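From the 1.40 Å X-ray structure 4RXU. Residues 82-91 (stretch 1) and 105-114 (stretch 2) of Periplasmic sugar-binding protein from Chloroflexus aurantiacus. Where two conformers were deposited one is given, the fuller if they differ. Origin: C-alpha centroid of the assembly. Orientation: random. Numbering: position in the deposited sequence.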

# COMPACT_ATOMS: atom_id res chain seq x y z
N LEU A 82 -4.68 -22.96 -11.20
CA LEU A 82 -6.06 -22.70 -10.80
C LEU A 82 -7.01 -22.88 -11.99
O LEU A 82 -8.10 -23.43 -11.85
CB LEU A 82 -6.18 -21.30 -10.23
CG LEU A 82 -5.53 -21.16 -8.84
CD1 LEU A 82 -5.45 -19.68 -8.44
CD2 LEU A 82 -6.23 -21.99 -7.76
N ILE A 83 -6.58 -22.42 -13.16
CA ILE A 83 -7.35 -22.63 -14.40
C ILE A 83 -7.60 -24.11 -14.58
O ILE A 83 -8.73 -24.52 -14.90
CB ILE A 83 -6.63 -22.07 -15.63
CG1 ILE A 83 -6.66 -20.54 -15.59
CG2 ILE A 83 -7.27 -22.59 -16.91
CD1 ILE A 83 -5.68 -19.91 -16.55
N ALA A 84 -6.57 -24.91 -14.35
CA ALA A 84 -6.65 -26.35 -14.58
C ALA A 84 -7.56 -27.04 -13.57
O ALA A 84 -8.15 -28.08 -13.86
CB ALA A 84 -5.27 -26.97 -14.58
N LYS A 85 -7.66 -26.45 -12.39
CA LYS A 85 -8.62 -26.91 -11.40
C LYS A 85 -10.06 -26.46 -11.63
O LYS A 85 -10.95 -26.87 -10.89
CB LYS A 85 -8.19 -26.42 -10.04
CG LYS A 85 -6.95 -27.10 -9.56
CD LYS A 85 -6.78 -26.81 -8.09
CE LYS A 85 -5.56 -27.52 -7.54
NZ LYS A 85 -4.37 -26.67 -7.78
N GLY A 86 -10.28 -25.59 -12.59
CA GLY A 86 -11.63 -25.25 -13.03
C GLY A 86 -12.20 -23.99 -12.45
O GLY A 86 -13.41 -23.78 -12.45
N ILE A 87 -11.34 -23.12 -11.97
CA ILE A 87 -11.84 -21.83 -11.49
C ILE A 87 -12.54 -21.04 -12.59
O ILE A 87 -12.18 -21.09 -13.76
CB ILE A 87 -10.80 -20.95 -10.77
CG1 ILE A 87 -9.73 -20.37 -11.71
CG2 ILE A 87 -10.23 -21.68 -9.55
CD1 ILE A 87 -9.02 -19.19 -11.08
N LYS A 88 -13.56 -20.31 -12.18
CA LYS A 88 -14.28 -19.38 -13.03
C LYS A 88 -13.98 -17.93 -12.71
O LYS A 88 -14.25 -17.05 -13.54
CB LYS A 88 -15.79 -19.60 -12.90
CG LYS A 88 -16.26 -20.98 -13.36
CD LYS A 88 -15.82 -21.29 -14.77
CE LYS A 88 -16.13 -22.72 -15.17
NZ LYS A 88 -14.97 -23.32 -15.89
N VAL A 89 -13.44 -17.67 -11.52
CA VAL A 89 -13.08 -16.31 -11.10
C VAL A 89 -11.73 -16.37 -10.42
O VAL A 89 -11.51 -17.19 -9.53
CB VAL A 89 -14.08 -15.72 -10.08
CG1 VAL A 89 -13.69 -14.30 -9.70
CG2 VAL A 89 -15.52 -15.73 -10.62
N LEU A 90 -10.85 -15.47 -10.83
CA LEU A 90 -9.51 -15.31 -10.26
C LEU A 90 -9.49 -14.00 -9.48
O LEU A 90 -9.77 -12.95 -10.06
CB LEU A 90 -8.46 -15.26 -11.37
CG LEU A 90 -7.03 -14.97 -10.94
CD1 LEU A 90 -6.42 -16.06 -10.07
CD2 LEU A 90 -6.20 -14.69 -12.18
N ILE A 91 -9.15 -14.07 -8.19
CA ILE A 91 -8.84 -12.86 -7.40
C ILE A 91 -7.32 -12.84 -7.28
O ILE A 91 -6.72 -13.78 -6.72
CB ILE A 91 -9.49 -12.94 -6.02
CG1 ILE A 91 -11.02 -12.95 -6.13
CG2 ILE A 91 -9.00 -11.80 -5.13
CD1 ILE A 91 -11.70 -13.50 -4.89
N GLU A 105 -4.28 -12.46 -19.08
CA GLU A 105 -4.68 -12.84 -20.42
C GLU A 105 -4.94 -14.33 -20.52
O GLU A 105 -5.90 -14.75 -21.17
CB GLU A 105 -3.63 -12.37 -21.43
CG GLU A 105 -3.67 -10.86 -21.60
CD GLU A 105 -2.44 -10.24 -22.22
OE1 GLU A 105 -1.45 -10.95 -22.53
OE2 GLU A 105 -2.47 -9.00 -22.37
N ALA A 106 -4.11 -15.13 -19.84
CA ALA A 106 -4.31 -16.58 -19.83
C ALA A 106 -5.62 -16.94 -19.14
O ALA A 106 -6.33 -17.84 -19.57
CB ALA A 106 -3.15 -17.30 -19.16
N ALA A 107 -5.93 -16.25 -18.05
CA ALA A 107 -7.20 -16.47 -17.36
C ALA A 107 -8.35 -16.11 -18.27
O ALA A 107 -9.30 -16.90 -18.46
CB ALA A 107 -7.25 -15.62 -16.09
N ARG A 108 -8.31 -14.90 -18.85
CA ARG A 108 -9.40 -14.48 -19.75
C ARG A 108 -9.58 -15.48 -20.90
O ARG A 108 -10.72 -15.78 -21.31
CB ARG A 108 -9.21 -13.08 -20.34
CG ARG A 108 -10.32 -12.67 -21.32
CD ARG A 108 -10.06 -11.32 -21.96
NE ARG A 108 -8.74 -11.30 -22.56
CZ ARG A 108 -8.22 -10.27 -23.21
NH1 ARG A 108 -8.91 -9.15 -23.37
NH2 ARG A 108 -7.00 -10.38 -23.68
N ALA A 109 -8.48 -15.99 -21.42
CA ALA A 109 -8.53 -16.89 -22.56
C ALA A 109 -9.21 -18.21 -22.26
O ALA A 109 -9.68 -18.90 -23.17
CB ALA A 109 -7.13 -17.09 -23.10
N ALA A 110 -9.24 -18.56 -20.97
CA ALA A 110 -9.89 -19.77 -20.51
C ALA A 110 -11.28 -19.50 -19.95
O ALA A 110 -11.89 -20.39 -19.37
CB ALA A 110 -9.01 -20.47 -19.48
N GLY A 111 -11.80 -18.29 -20.16
CA GLY A 111 -13.13 -17.94 -19.71
C GLY A 111 -13.22 -17.64 -18.23
O GLY A 111 -14.29 -17.76 -17.63
N VAL A 112 -12.09 -17.23 -17.66
CA VAL A 112 -12.02 -16.91 -16.25
C VAL A 112 -12.06 -15.40 -16.08
O VAL A 112 -11.29 -14.68 -16.72
CB VAL A 112 -10.74 -17.46 -15.61
CG1 VAL A 112 -10.68 -17.09 -14.12
CG2 VAL A 112 -10.66 -18.97 -15.82
N LYS A 113 -12.93 -14.94 -15.18
CA LYS A 113 -13.04 -13.54 -14.84
C LYS A 113 -11.86 -13.17 -13.95
O LYS A 113 -11.41 -13.94 -13.10
CB LYS A 113 -14.35 -13.21 -14.12
CG LYS A 113 -15.58 -13.57 -14.91
CD LYS A 113 -15.81 -12.60 -16.03
CE LYS A 113 -17.11 -12.95 -16.73
NZ LYS A 113 -17.04 -12.39 -18.08
N VAL A 114 -11.37 -11.96 -14.15
CA VAL A 114 -10.16 -11.48 -13.49
C VAL A 114 -10.48 -10.26 -12.61
O VAL A 114 -10.84 -9.17 -13.10
CB VAL A 114 -9.07 -11.08 -14.51
CG1 VAL A 114 -7.84 -10.54 -13.79
CG2 VAL A 114 -8.67 -12.29 -15.33
O HOH W 1 -16.14 -17.16 -15.61

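The two stretches run in the same direction, each passing from the end of a helix through a turn into a β-strand, and together they bury 455 Å² of surface. The polar part of the contact is carried by the backbone. Val89 pairs with Lys113 and Leu90 with Val114 in parallel register, with CA atoms 4.7 and 5.1 Å apart, respectively. Two hydrogen bonds hold this pairing: Lys113 N donates to Lys88 O at 3.0 Å, and Leu90 N donates to Lys113 O at 2.8 Å. Both are close to linear, with angles at the hydrogen of 163° and 171°. Lys113 therefore uses its amide and its carbonyl on the same neighbouring strand, bonding to the residues before and after its bridge partner Val89, as is usual in a parallel ladder.

Two CA-H...O contacts accompany these bonds and share their acceptors. Val112 CA lies 3.5 Å from Lys88 O, and Val89 CA lies 3.5 Å from Lys113 O, each with an angle of 139° at the hydrogen. They are longer and more bent than the amide bonds, and so supplement rather than replace them.

A water extends the polar network at the start of the ladder. It donates to Lys88 O and to Gly111 O, at 2.8 Å from each. Lys88 O and Gly111 O are 4.2 Å apart and, both being acceptors, cannot bond to each other; the water supplies the hydrogens that link them. Lys88 O thus receives both the Lys113 amide and the water.

Apolar packing joins mainly the segments that precede the strands, with Leu90 contributing from the first strand. Ile83, whose CA-to-CB bond points toward the second stretch, adopts an m,t rotamer that carries Ile83 CD1 to within 3.8 Å of Ala107 CA and 3.7 Å of Ala106 O. Ile83 CG2 meets Ala110 CB at 3.8 Å, while Ile83 CG1 lies 4.3 Å from Val112 CG2. Ile83 thus packs against the helix backbone itself, at Ala106 and Ala107, as well as against the side chain of Ala110.

Val112, in the t rotamer, is the other centre of the apolar contact. Val112 CG2 faces Ile83 and also approaches Ile87 O at 3.3 Å, a close contact between a methyl group and a carbonyl. Val112 CG1 packs against Ile87 CD1 at 4.1 Å and Leu90 CB at 4.0 Å. Although the CA-to-CB bond of Ile87 points sideways, the end of its side chain comes nearer to the second stretch and makes this contact possible. Leu90 continues the packing by placing Leu90 CD2 4.2 Å from Ala107 CB, so that a strand residue of the first stretch reaches the helix of the second. Leu90 and Val114 lie on one face of the sheet, Val89 and Lys113 on the other. On the latter face, Val89 CG2 is 4.5 Å from Lys113 CB, but the end of the lysine side chain leads away from the first stretch.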